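Thioesterase (Streptomyces coelicolor, PDB 3QMW) is a thioesterase of the prodiginine biosynthetic pathway that probably hydrolyses thioester bonds, using an alpha/beta hydrolase fold. Local coordinates at residues P23-P37 with W49-V62. Sequence-based numbering, arbitrary orientation.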
loop_
_atom_site.group_PDB
_atom_site.type_symbol
_atom_site.label_atom_id
_atom_site.label_comp_id
_atom_site.label_asym_id
_atom_site.label_seq_id
_atom_site.Cartn_x
_atom_site.Cartn_y
_atom_site.Cartn_z
ATOM N N PRO D 23 3.409 3.739 -17.633
ATOM C CA PRO D 23 2.156 4.011 -16.930
ATOM C C PRO D 23 0.948 3.711 -17.806
ATOM O O PRO D 23 0.979 3.987 -19.010
ATOM C CB PRO D 23 2.237 5.505 -16.604
ATOM C CG PRO D 23 3.178 6.071 -17.606
ATOM C CD PRO D 23 4.129 4.979 -17.987
ATOM N N PRO D 24 -0.115 3.147 -17.211
ATOM C CA PRO D 24 -1.259 2.766 -18.024
ATOM C C PRO D 24 -1.935 3.971 -18.684
ATOM O O PRO D 24 -1.818 5.098 -18.198
ATOM C CB PRO D 24 -2.201 2.081 -17.020
ATOM C CG PRO D 24 -1.806 2.611 -15.688
ATOM C CD PRO D 24 -0.348 2.925 -15.771
ATOM N N ASP D 25 -2.597 3.712 -19.810
ATOM C CA ASP D 25 -3.461 4.680 -20.479
ATOM C C ASP D 25 -4.725 4.831 -19.614
ATOM O O ASP D 25 -5.390 3.824 -19.324
ATOM C CB ASP D 25 -3.813 4.155 -21.881
ATOM C CG ASP D 25 -4.521 5.188 -22.763
ATOM O OD1 ASP D 25 -4.912 6.283 -22.285
ATOM O OD2 ASP D 25 -4.686 4.883 -23.969
ATOM N N PRO D 26 -5.056 6.074 -19.185
ATOM C CA PRO D 26 -6.298 6.323 -18.444
ATOM C C PRO D 26 -7.575 5.826 -19.142
ATOM O O PRO D 26 -8.574 5.558 -18.471
ATOM C CB PRO D 26 -6.316 7.845 -18.311
ATOM C CG PRO D 26 -4.899 8.236 -18.320
ATOM C CD PRO D 26 -4.218 7.287 -19.250
ATOM N N ALA D 27 -7.535 5.724 -20.458
ATOM C CA ALA D 27 -8.559 5.079 -21.260
ATOM C C ALA D 27 -8.632 3.580 -21.086
ATOM O O ALA D 27 -9.684 2.994 -21.117
ATOM C CB ALA D 27 -8.353 5.393 -22.677
ATOM N N ALA D 28 -7.480 2.958 -20.952
ATOM C CA ALA D 28 -7.375 1.513 -20.926
ATOM C C ALA D 28 -7.195 0.972 -19.521
ATOM O O ALA D 28 -6.707 -0.113 -19.317
ATOM C CB ALA D 28 -6.268 1.051 -21.837
ATOM N N ALA D 29 -7.568 1.764 -18.547
ATOM C CA ALA D 29 -7.410 1.369 -17.181
ATOM C C ALA D 29 -8.691 0.850 -16.531
ATOM O O ALA D 29 -9.717 1.474 -16.579
ATOM C CB ALA D 29 -6.863 2.525 -16.411
ATOM N N PRO D 30 -8.599 -0.303 -15.905
ATOM C CA PRO D 30 -9.744 -0.902 -15.215
ATOM C C PRO D 30 -10.468 0.098 -14.337
ATOM O O PRO D 30 -11.691 0.199 -14.397
ATOM C CB PRO D 30 -9.108 -1.996 -14.349
ATOM C CG PRO D 30 -7.848 -2.339 -15.035
ATOM C CD PRO D 30 -7.370 -1.093 -15.713
ATOM N N LEU D 31 -9.690 0.825 -13.538
ATOM C CA LEU D 31 -10.185 1.899 -12.690
ATOM C C LEU D 31 -9.363 3.161 -12.979
ATOM O O LEU D 31 -8.232 3.075 -13.475
ATOM C CB LEU D 31 -10.029 1.494 -11.228
ATOM C CG LEU D 31 -10.540 2.422 -10.119
ATOM C CD1 LEU D 31 -12.031 2.695 -10.259
ATOM C CD2 LEU D 31 -10.245 1.802 -8.755
ATOM N N ARG D 32 -9.951 4.323 -12.695
ATOM C CA ARG D 32 -9.248 5.611 -12.763
ATOM C C ARG D 32 -9.425 6.304 -11.419
ATOM O O ARG D 32 -10.537 6.342 -10.901
ATOM C CB ARG D 32 -9.810 6.493 -13.888
ATOM C CG ARG D 32 -9.438 6.034 -15.313
ATOM C CD ARG D 32 -10.275 4.821 -15.812
ATOM N NE ARG D 32 -11.694 5.137 -15.837
ATOM C CZ ARG D 32 -12.275 5.905 -16.755
ATOM N NH1 ARG D 32 -13.570 6.143 -16.677
ATOM N NH2 ARG D 32 -11.579 6.439 -17.761
ATOM N N LEU D 33 -8.346 6.829 -10.841
ATOM C CA LEU D 33 -8.447 7.550 -9.569
ATOM C C LEU D 33 -8.203 9.040 -9.772
ATOM O O LEU D 33 -7.081 9.466 -10.076
ATOM C CB LEU D 33 -7.474 6.998 -8.530
ATOM C CG LEU D 33 -7.594 7.610 -7.134
ATOM C CD1 LEU D 33 -8.896 7.205 -6.480
ATOM C CD2 LEU D 33 -6.413 7.190 -6.279
ATOM N N VAL D 34 -9.275 9.814 -9.574
ATOM C CA VAL D 34 -9.305 11.241 -9.843
ATOM C C VAL D 34 -8.975 11.993 -8.556
ATOM O O VAL D 34 -9.751 11.996 -7.597
ATOM C CB VAL D 34 -10.694 11.648 -10.393
ATOM C CG1 VAL D 34 -10.762 13.130 -10.677
ATOM C CG2 VAL D 34 -11.014 10.841 -11.659
ATOM N N CYS D 35 -7.817 12.647 -8.561
ATOM C CA CYS D 35 -7.216 13.167 -7.349
ATOM C C CYS D 35 -7.220 14.694 -7.298
ATOM O O CYS D 35 -6.762 15.348 -8.227
ATOM C CB CYS D 35 -5.781 12.653 -7.256
ATOM S SG CYS D 35 -5.576 10.849 -7.434
ATOM N N PHE D 36 -7.713 15.248 -6.188
ATOM C CA PHE D 36 -7.840 16.689 -6.006
ATOM C C PHE D 36 -6.884 17.211 -4.950
ATOM O O PHE D 36 -6.850 16.681 -3.835
ATOM C CB PHE D 36 -9.263 17.035 -5.615
ATOM C CG PHE D 36 -10.247 16.772 -6.701
ATOM C CD1 PHE D 36 -11.190 15.763 -6.575
ATOM C CD2 PHE D 36 -10.203 17.517 -7.880
ATOM C CE1 PHE D 36 -12.092 15.506 -7.597
ATOM C CE2 PHE D 36 -11.111 17.274 -8.913
ATOM C CZ PHE D 36 -12.059 16.267 -8.774
ATOM N N PRO D 37 -6.105 18.260 -5.290
ATOM C CA PRO D 37 -5.110 18.764 -4.354
ATOM C C PRO D 37 -5.676 19.647 -3.269
ATOM O O PRO D 37 -6.867 19.937 -3.241
ATOM C CB PRO D 37 -4.162 19.585 -5.245
ATOM C CG PRO D 37 -4.509 19.227 -6.644
ATOM C CD PRO D 37 -5.960 18.911 -6.604
ATOM N N TRP D 49 2.520 8.560 -6.853
ATOM C CA TRP D 49 1.357 7.746 -6.534
ATOM C C TRP D 49 1.141 6.602 -7.510
ATOM O O TRP D 49 0.784 5.510 -7.085
ATOM C CB TRP D 49 0.091 8.598 -6.485
ATOM C CG TRP D 49 -0.082 9.330 -5.212
ATOM C CD1 TRP D 49 0.884 9.948 -4.487
ATOM C CD2 TRP D 49 -1.310 9.558 -4.526
ATOM N NE1 TRP D 49 0.345 10.528 -3.374
ATOM C CE2 TRP D 49 -1.005 10.305 -3.370
ATOM C CE3 TRP D 49 -2.640 9.193 -4.766
ATOM C CZ2 TRP D 49 -1.983 10.695 -2.444
ATOM C CZ3 TRP D 49 -3.613 9.579 -3.849
ATOM C CH2 TRP D 49 -3.278 10.322 -2.703
ATOM N N GLN D 50 1.343 6.843 -8.807
ATOM C CA GLN D 50 1.090 5.809 -9.818
ATOM C C GLN D 50 1.904 4.558 -9.527
ATOM O O GLN D 50 1.388 3.441 -9.582
ATOM C CB GLN D 50 1.425 6.302 -11.224
ATOM C CG GLN D 50 1.104 5.280 -12.327
ATOM C CD GLN D 50 -0.376 4.933 -12.388
ATOM O OE1 GLN D 50 -1.223 5.806 -12.245
ATOM N NE2 GLN D 50 -0.689 3.662 -12.599
ATOM N N GLU D 51 3.178 4.771 -9.218
ATOM C CA GLU D 51 4.121 3.697 -8.952
ATOM C C GLU D 51 3.689 2.863 -7.749
ATOM O O GLU D 51 3.877 1.645 -7.745
ATOM C CB GLU D 51 5.517 4.275 -8.680
ATOM C CG GLU D 51 6.257 4.817 -9.911
ATOM C CD GLU D 51 5.790 6.209 -10.378
ATOM O OE1 GLU D 51 5.243 6.995 -9.560
ATOM O OE2 GLU D 51 5.979 6.515 -11.582
ATOM N N ARG D 52 3.113 3.521 -6.744
ATOM C CA ARG D 52 2.754 2.867 -5.481
ATOM C C ARG D 52 1.440 2.110 -5.508
ATOM O O ARG D 52 1.103 1.443 -4.523
ATOM C CB ARG D 52 2.652 3.888 -4.354
ATOM C CG ARG D 52 3.909 4.657 -4.096
ATOM C CD ARG D 52 5.070 3.756 -3.686
ATOM N NE ARG D 52 6.051 4.538 -2.938
ATOM C CZ ARG D 52 5.964 4.816 -1.641
ATOM N NH1 ARG D 52 6.904 5.556 -1.069
ATOM N NH2 ARG D 52 4.957 4.350 -0.912
ATOM N N LEU D 53 0.687 2.226 -6.599
ATOM C CA LEU D 53 -0.641 1.619 -6.659
ATOM C C LEU D 53 -0.769 0.553 -7.733
ATOM O O LEU D 53 -1.702 -0.252 -7.680
ATOM C CB LEU D 53 -1.719 2.691 -6.842
ATOM C CG LEU D 53 -1.857 3.743 -5.727
ATOM C CD1 LEU D 53 -2.984 4.704 -6.066
ATOM C CD2 LEU D 53 -2.101 3.133 -4.337
ATOM N N GLY D 54 0.147 0.540 -8.697
ATOM C CA GLY D 54 0.167 -0.504 -9.719
ATOM C C GLY D 54 -0.626 -0.162 -10.969
ATOM O O GLY D 54 -0.980 0.999 -11.191
ATOM N N ASP D 55 -0.910 -1.185 -11.774
ATOM C CA ASP D 55 -1.423 -0.999 -13.137
ATOM C C ASP D 55 -2.928 -1.252 -13.311
ATOM O O ASP D 55 -3.422 -1.227 -14.440
ATOM C CB ASP D 55 -0.646 -1.900 -14.113
ATOM C CG ASP D 55 0.873 -1.762 -13.969
ATOM O OD1 ASP D 55 1.340 -0.741 -13.413
ATOM O OD2 ASP D 55 1.601 -2.685 -14.415
ATOM N N GLU D 56 -3.648 -1.500 -12.217
ATOM C CA GLU D 56 -5.117 -1.679 -12.265
ATOM C C GLU D 56 -5.860 -0.377 -11.958
ATOM O O GLU D 56 -7.095 -0.346 -11.927
ATOM C CB GLU D 56 -5.576 -2.742 -11.257
ATOM C CG GLU D 56 -4.816 -4.067 -11.330
ATOM C CD GLU D 56 -5.199 -4.897 -12.538
ATOM O OE1 GLU D 56 -6.365 -5.355 -12.594
ATOM O OE2 GLU D 56 -4.329 -5.102 -13.419
ATOM N N VAL D 57 -5.098 0.680 -11.684
ATOM C CA VAL D 57 -5.642 1.994 -11.375
ATOM C C VAL D 57 -4.747 3.024 -12.057
ATOM O O VAL D 57 -3.530 3.040 -11.846
ATOM C CB VAL D 57 -5.726 2.223 -9.843
ATOM C CG1 VAL D 57 -4.338 2.362 -9.230
ATOM C CG2 VAL D 57 -6.588 3.431 -9.519
ATOM N N ALA D 58 -5.341 3.833 -12.927
ATOM C CA ALA D 58 -4.641 4.961 -13.534
ATOM C C ALA D 58 -4.914 6.187 -12.672
ATOM O O ALA D 58 -6.072 6.561 -12.466
ATOM C CB ALA D 58 -5.118 5.191 -14.976
ATOM N N VAL D 59 -3.845 6.786 -12.150
ATOM C CA VAL D 59 -3.940 7.969 -11.297
ATOM C C VAL D 59 -4.022 9.180 -12.200
ATOM O O VAL D 59 -3.079 9.443 -12.968
ATOM C CB VAL D 59 -2.716 8.115 -10.392
ATOM C CG1 VAL D 59 -2.780 9.422 -9.609
ATOM C CG2 VAL D 59 -2.621 6.916 -9.445
ATOM N N VAL D 60 -5.144 9.900 -12.116
ATOM C CA VAL D 60 -5.379 11.052 -12.971
ATOM C C VAL D 60 -5.586 12.305 -12.110
ATOM O O VAL D 60 -6.720 12.649 -11.743
ATOM C CB VAL D 60 -6.574 10.818 -13.917
ATOM C CG1 VAL D 60 -6.574 11.859 -15.016
ATOM C CG2 VAL D 60 -6.495 9.441 -14.533
ATOM N N PRO D 61 -4.480 12.992 -11.770
ATOM C CA PRO D 61 -4.611 14.190 -10.952
ATOM C C PRO D 61 -5.198 15.361 -11.745
ATOM O O PRO D 61 -5.021 15.455 -12.973
ATOM C CB PRO D 61 -3.173 14.476 -10.516
ATOM C CG PRO D 61 -2.404 13.246 -10.864
ATOM C CD PRO D 61 -3.067 12.708 -12.060
ATOM N N VAL D 62 -5.914 16.228 -11.044
ATOM C CA VAL D 62 -6.579 17.336 -11.693
ATOM C C VAL D 62 -5.836 18.628 -11.372
ATOM O O VAL D 62 -5.683 19.004 -10.199
ATOM C CB VAL D 62 -8.037 17.433 -11.260
ATOM C CG1 VAL D 62 -8.824 18.287 -12.267
ATOM C CG2 VAL D 62 -8.645 16.033 -11.134
#
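Leu33 O takes a nearly straight bond from Val60 N (2.8 Å, 169° at the hydrogen), and Leu33 N gives one equally short to Ala58 O. They lie mid-way along two parallel strands, 31-36 and 57-61, joined through helix 49-53 in a beta-alpha-beta unit at one margin of the alpha/beta hydrolase sheet. Ala58 N to Leu31 O and Val62 N to Cys35 O extend the ladder; Cys35 N reaches Val60 O only weakly. The other side of strand 31-36 pairs with strand 99-104.

The outer edge of strand 57-61 is bound by Gln50. Its CG lies anti to the backbone N (chi1 -177°) and the chain bends at chi2, turning the amide along the strand: Gln50 OE1 accepts from Val59 N at 2.8 Å and Gln50 NE2 donates to Val57 O at 3.0 Å, both in the carbonyl planes. Pro24 CD rests on Gln50 NE2 at 3.3 Å. Were Gln50 an alanine, Val59 N and Val57 O would probably lose these mates, and a gap would be likely to open beneath the Pro24 ring.

On the helix-facing side, Leu33 CB meets Val57 CG2, while its CD2 reaches the edge of the Trp49 ring and Leu53 CD1. Cys35 SG lies obliquely to that ring, 3.8 Å from Val59 CG1. On the opposite face Arg32, whose NE is bonded to Asp98 O, bends back so that NH2 meets Pro26 O in the guanidinium plane. Farther along, Val62 CG2 touches both Val34 CG1 (3.6 Å) and Phe36 CE2 (3.5 Å).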